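Local coordinates for putative SnoaL-like polyketide cyclase (Jannaschia sp., PDB 3KKG), which is of unproven function but probably acts as a SnoaL-like polyketide cyclase, a lyase of the NTF2-like superfamily, at residues Ile7-Phe19 and Val73-Val87. Numbering follows the deposited sequence.
Sequences IETQNVETVLRLF and VVVENVTVEGDNVVV
Asn-11 spends both N-H groups of its amide on the hairpin turn: ND2 reaches Gly-82 O at 2.9 Å, above that carbonyl's plane on a bent bond (141°), and Asp-83 OD1 on a straighter one, meeting the carboxylate's anti lone pair. Water 1 links Asn-11 OD1 to the same Asp-83 OD1, donating to both, so both ends of the amide are engaged. With an alanine in place of Asn-11, Gly-82 O and Asp-83 OD1 would probably lose their shared ND2 donor, and water 1 its OD1 partner. An extended chain (chi2 176°) brings Glu-8 OE2, whose position is less certain, to the N-H of Gly-82, which appears to donate to it, while OE1 takes the N-H of Ser-5. The turn, type II' from Glu-81 to Asn-84, joins the outermost strand within the chain, 72-81, to its antiparallel neighbour 84-94 in the curved sheet of this NTF2-like alpha+beta fold; the axis of helix 7-16 comes within 8.4 Å of that of strand 73-81. Apolar contacts follow: Val-12 CG2 packs on Val-80 CG1 (3.6 Å), its CG1 meets Val-78 CG1 tip to tip, and the Val-15 and Val-87 side chains pass each other in opposite directions, CG1 against CG2. Phe-19 receives Val-87 CG1 over one ring face in a CH-pi contact (4.0 Å to the centroid), offset toward the rim, with Val-73 CG2 at its edge.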
loop_
_atom_site.group_PDB
_atom_site.type_symbol
_atom_site.label_atom_id
_atom_site.label_comp_id
_atom_site.label_asym_id
_atom_site.label_seq_id
_atom_site.Cartn_x
_atom_site.Cartn_y
_atom_site.Cartn_z
ATOM N N ILE A 7 11.000 19.020 11.151
ATOM C CA ILE A 7 10.984 17.617 11.552
ATOM C C ILE A 7 10.523 16.771 10.363
ATOM O O ILE A 7 11.056 15.675 10.108
ATOM C CB ILE A 7 10.067 17.405 12.782
ATOM C CG1 ILE A 7 10.720 17.969 14.026
ATOM C CG2 ILE A 7 9.805 15.900 13.038
ATOM C CD1 ILE A 7 9.744 18.177 15.151
ATOM N N GLU A 8 9.495 17.247 9.652
ATOM C CA GLU A 8 9.018 16.494 8.483
ATOM C C GLU A 8 10.111 16.306 7.441
ATOM O O GLU A 8 10.318 15.222 6.892
ATOM C CB GLU A 8 7.817 17.186 7.849
ATOM C CG GLU A 8 6.538 17.022 8.686
ATOM C CD GLU A 8 5.348 17.786 8.104
ATOM O OE1 GLU A 8 5.575 18.846 7.494
ATOM O OE2 GLU A 8 4.199 17.368 8.307
ATOM N N THR A 9 10.800 17.393 7.104
ATOM C CA THR A 9 11.845 17.264 6.105
ATOM C C THR A 9 12.987 16.342 6.583
ATOM O O THR A 9 13.504 15.557 5.797
ATOM C CB THR A 9 12.363 18.625 5.584
ATOM O OG1 THR A 9 13.231 18.392 4.469
ATOM C CG2 THR A 9 13.095 19.352 6.668
ATOM N N GLN A 10 13.363 16.422 7.858
ATOM C CA GLN A 10 14.391 15.511 8.363
ATOM C C GLN A 10 13.911 14.060 8.363
ATOM O O GLN A 10 14.665 13.146 8.017
ATOM C CB GLN A 10 14.877 15.908 9.743
ATOM C CG GLN A 10 16.076 15.048 10.191
ATOM C CD GLN A 10 17.264 15.115 9.225
ATOM O OE1 GLN A 10 17.866 16.196 9.054
ATOM N NE2 GLN A 10 17.600 13.984 8.586
ATOM N N ASN A 11 12.618 13.864 8.660
ATOM C CA ASN A 11 12.050 12.519 8.624
ATOM C C ASN A 11 12.176 11.973 7.212
ATOM O O ASN A 11 12.523 10.787 7.019
ATOM C CB ASN A 11 10.599 12.588 9.036
ATOM C CG ASN A 11 10.401 12.614 10.561
ATOM O OD1 ASN A 11 11.328 12.412 11.334
ATOM N ND2 ASN A 11 9.135 12.840 10.969
ATOM N N VAL A 12 11.841 12.812 6.209
ATOM C CA VAL A 12 11.945 12.374 4.809
ATOM C C VAL A 12 13.376 12.040 4.410
ATOM O O VAL A 12 13.656 11.036 3.741
ATOM C CB VAL A 12 11.297 13.405 3.847
ATOM C CG1 VAL A 12 11.629 13.057 2.389
ATOM C CG2 VAL A 12 9.747 13.400 4.033
ATOM N N GLU A 13 14.270 12.947 4.781
ATOM C CA GLU A 13 15.676 12.719 4.444
ATOM C C GLU A 13 16.177 11.389 5.020
ATOM O O GLU A 13 16.864 10.577 4.344
ATOM C CB GLU A 13 16.536 13.895 4.903
ATOM C CG GLU A 13 16.247 15.209 4.123
ATOM C CD GLU A 13 17.113 16.390 4.580
ATOM O OE1 GLU A 13 18.233 16.140 5.068
ATOM O OE2 GLU A 13 16.712 17.549 4.368
ATOM N N THR A 14 15.848 11.150 6.270
ATOM C CA THR A 14 16.237 9.908 6.939
ATOM C C THR A 14 15.635 8.689 6.244
ATOM O O THR A 14 16.362 7.716 5.960
ATOM C CB THR A 14 15.867 9.983 8.419
ATOM O OG1 THR A 14 16.681 10.993 9.033
ATOM C CG2 THR A 14 16.003 8.606 9.153
ATOM N N VAL A 15 14.342 8.725 5.949
ATOM C CA VAL A 15 13.710 7.592 5.285
ATOM C C VAL A 15 14.240 7.336 3.878
ATOM O O VAL A 15 14.453 6.190 3.454
ATOM C CB VAL A 15 12.171 7.775 5.241
ATOM C CG1 VAL A 15 11.579 6.880 4.211
ATOM C CG2 VAL A 15 11.604 7.580 6.647
ATOM N N LEU A 16 14.500 8.414 3.134
ATOM C CA LEU A 16 14.924 8.227 1.752
ATOM C C LEU A 16 16.303 7.525 1.626
ATOM O O LEU A 16 16.606 6.902 0.594
ATOM C CB LEU A 16 14.852 9.520 0.939
ATOM C CG LEU A 16 13.456 9.892 0.470
ATOM C CD1 LEU A 16 13.480 11.291 -0.194
ATOM C CD2 LEU A 16 12.865 8.829 -0.454
ATOM N N ARG A 17 17.123 7.611 2.669
ATOM C CA ARG A 17 18.389 6.869 2.685
ATOM C C ARG A 17 18.154 5.382 2.532
ATOM O O ARG A 17 18.979 4.682 1.939
ATOM C CB ARG A 17 19.169 7.127 3.969
ATOM C CG ARG A 17 19.589 8.533 4.165
ATOM C CD ARG A 17 20.521 8.721 5.361
ATOM N NE ARG A 17 21.760 7.957 5.186
ATOM C CZ ARG A 17 22.399 7.296 6.146
ATOM N NH1 ARG A 17 21.947 7.271 7.395
ATOM N NH2 ARG A 17 23.526 6.658 5.851
ATOM N N LEU A 18 16.990 4.894 2.990
ATOM C CA LEU A 18 16.682 3.479 2.902
ATOM C C LEU A 18 16.401 3.006 1.482
ATOM O O LEU A 18 16.351 1.817 1.220
ATOM C CB LEU A 18 15.475 3.156 3.783
ATOM C CG LEU A 18 15.645 3.475 5.276
ATOM C CD1 LEU A 18 14.354 3.331 6.061
ATOM C CD2 LEU A 18 16.795 2.569 5.865
ATOM N N PHE A 19 16.253 3.945 0.563
ATOM C CA PHE A 19 15.999 3.653 -0.833
ATOM C C PHE A 19 17.257 3.832 -1.700
ATOM O O PHE A 19 17.177 3.652 -2.912
ATOM C CB PHE A 19 14.827 4.477 -1.380
ATOM C CG PHE A 19 13.520 4.107 -0.706
ATOM C CD1 PHE A 19 13.182 4.640 0.529
ATOM C CD2 PHE A 19 12.745 3.110 -1.242
ATOM C CE1 PHE A 19 12.023 4.232 1.154
ATOM C CE2 PHE A 19 11.554 2.708 -0.607
ATOM C CZ PHE A 19 11.234 3.262 0.597
ATOM N N VAL A 73 14.907 0.080 -7.412
ATOM C CA VAL A 73 13.784 0.884 -6.926
ATOM C C VAL A 73 13.873 2.298 -7.470
ATOM O O VAL A 73 14.918 2.903 -7.438
ATOM C CB VAL A 73 13.649 0.797 -5.350
ATOM C CG1 VAL A 73 14.880 1.348 -4.643
ATOM C CG2 VAL A 73 12.353 1.488 -4.907
ATOM N N VAL A 74 12.727 2.795 -7.954
ATOM C CA VAL A 74 12.588 4.194 -8.376
ATOM C C VAL A 74 11.478 4.803 -7.543
ATOM O O VAL A 74 10.299 4.416 -7.648
ATOM C CB VAL A 74 12.313 4.329 -9.867
ATOM C CG1 VAL A 74 12.187 5.822 -10.230
ATOM C CG2 VAL A 74 13.457 3.746 -10.700
ATOM N N VAL A 75 11.834 5.754 -6.683
ATOM C CA VAL A 75 10.873 6.463 -5.872
ATOM C C VAL A 75 10.044 7.339 -6.775
ATOM O O VAL A 75 10.588 8.102 -7.620
ATOM C CB VAL A 75 11.579 7.277 -4.770
ATOM C CG1 VAL A 75 10.543 8.196 -4.066
ATOM C CG2 VAL A 75 12.290 6.370 -3.745
ATOM N N GLU A 76 8.723 7.297 -6.620
ATOM C CA GLU A 76 7.903 8.226 -7.358
ATOM C C GLU A 76 6.882 9.051 -6.640
ATOM O O GLU A 76 6.270 9.915 -7.285
ATOM C CB GLU A 76 7.158 7.591 -8.434
ATOM C CG GLU A 76 6.358 6.508 -8.008
ATOM C CD GLU A 76 5.485 6.109 -9.168
ATOM O OE1 GLU A 76 6.046 5.321 -10.002
ATOM O OE2 GLU A 76 4.311 6.546 -9.233
ATOM N N ASN A 77 6.729 8.832 -5.359
ATOM C CA ASN A 77 5.979 9.804 -4.569
ATOM C C ASN A 77 6.434 9.716 -3.135
ATOM O O ASN A 77 6.635 8.594 -2.645
ATOM C CB ASN A 77 4.464 9.603 -4.734
ATOM C CG ASN A 77 3.670 10.678 -4.027
ATOM O OD1 ASN A 77 3.410 10.560 -2.864
ATOM N ND2 ASN A 77 3.467 11.768 -4.700
ATOM N N VAL A 78 6.620 10.851 -2.452
ATOM C CA VAL A 78 6.881 10.910 -1.034
ATOM C C VAL A 78 5.797 11.831 -0.419
ATOM O O VAL A 78 5.594 12.972 -0.880
ATOM C CB VAL A 78 8.242 11.466 -0.707
ATOM C CG1 VAL A 78 8.454 11.602 0.790
ATOM C CG2 VAL A 78 9.329 10.601 -1.416
ATOM N N THR A 79 5.126 11.330 0.595
ATOM C CA THR A 79 4.132 12.082 1.327
ATOM C C THR A 79 4.462 12.000 2.778
ATOM O O THR A 79 4.519 10.895 3.351
ATOM C CB THR A 79 2.747 11.528 1.006
ATOM O OG1 THR A 79 2.451 11.851 -0.353
ATOM C CG2 THR A 79 1.608 12.103 1.925
ATOM N N VAL A 80 4.591 13.133 3.443
ATOM C CA VAL A 80 4.878 13.132 4.863
ATOM C C VAL A 80 3.899 14.011 5.604
ATOM O O VAL A 80 3.599 15.105 5.159
ATOM C CB VAL A 80 6.352 13.606 5.171
ATOM C CG1 VAL A 80 6.610 14.986 4.569
ATOM C CG2 VAL A 80 6.654 13.613 6.669
ATOM N N GLU A 81 3.441 13.521 6.757
ATOM C CA GLU A 81 2.722 14.325 7.752
ATOM C C GLU A 81 3.263 13.961 9.115
ATOM O O GLU A 81 3.120 12.824 9.594
ATOM C CB GLU A 81 1.230 14.080 7.693
ATOM C CG GLU A 81 0.480 15.082 8.570
ATOM C CD GLU A 81 -1.003 14.991 8.512
ATOM O OE1 GLU A 81 -1.562 14.002 8.029
ATOM O OE2 GLU A 81 -1.633 15.923 9.091
ATOM N N GLY A 82 3.942 14.901 9.715
ATOM C CA GLY A 82 4.563 14.661 11.015
ATOM C C GLY A 82 5.533 13.493 10.987
ATOM O O GLY A 82 6.447 13.477 10.170
ATOM N N ASP A 83 5.285 12.514 11.867
ATOM C CA ASP A 83 6.142 11.348 11.996
ATOM C C ASP A 83 5.720 10.149 11.094
ATOM O O ASP A 83 6.167 9.027 11.284
ATOM C CB ASP A 83 6.229 10.945 13.475
ATOM C CG ASP A 83 7.173 11.805 14.251
ATOM O OD1 ASP A 83 8.175 12.319 13.695
ATOM O OD2 ASP A 83 6.960 11.961 15.476
ATOM N N ASN A 84 4.860 10.406 10.097
ATOM C CA ASN A 84 4.455 9.400 9.120
ATOM C C ASN A 84 4.966 9.780 7.767
ATOM O O ASN A 84 4.691 10.861 7.299
ATOM C CB ASN A 84 2.934 9.298 9.025
ATOM C CG ASN A 84 2.317 8.825 10.350
ATOM O OD1 ASN A 84 2.251 7.636 10.606
ATOM N ND2 ASN A 84 1.979 9.748 11.205
ATOM N N VAL A 85 5.779 8.888 7.153
ATOM C CA VAL A 85 6.319 9.089 5.824
ATOM C C VAL A 85 5.869 7.929 4.953
ATOM O O VAL A 85 6.059 6.746 5.314
ATOM C CB VAL A 85 7.856 9.163 5.824
ATOM C CG1 VAL A 85 8.319 9.374 4.400
ATOM C CG2 VAL A 85 8.337 10.314 6.722
ATOM N N VAL A 86 5.314 8.258 3.800
ATOM C CA VAL A 86 4.806 7.276 2.856
ATOM C C VAL A 86 5.568 7.417 1.575
ATOM O O VAL A 86 5.700 8.511 1.032
ATOM C CB VAL A 86 3.284 7.506 2.582
ATOM C CG1 VAL A 86 2.752 6.467 1.559
ATOM C CG2 VAL A 86 2.487 7.532 3.918
ATOM N N VAL A 87 6.196 6.352 1.116
ATOM C CA VAL A 87 7.005 6.324 -0.080
ATOM C C VAL A 87 6.371 5.373 -1.073
ATOM O O VAL A 87 6.243 4.188 -0.791
ATOM C CB VAL A 87 8.467 5.929 0.209
ATOM C CG1 VAL A 87 9.272 5.941 -1.088
ATOM C CG2 VAL A 87 9.088 6.855 1.247
HETATM O O HOH W 1 10.896 12.190 14.024
#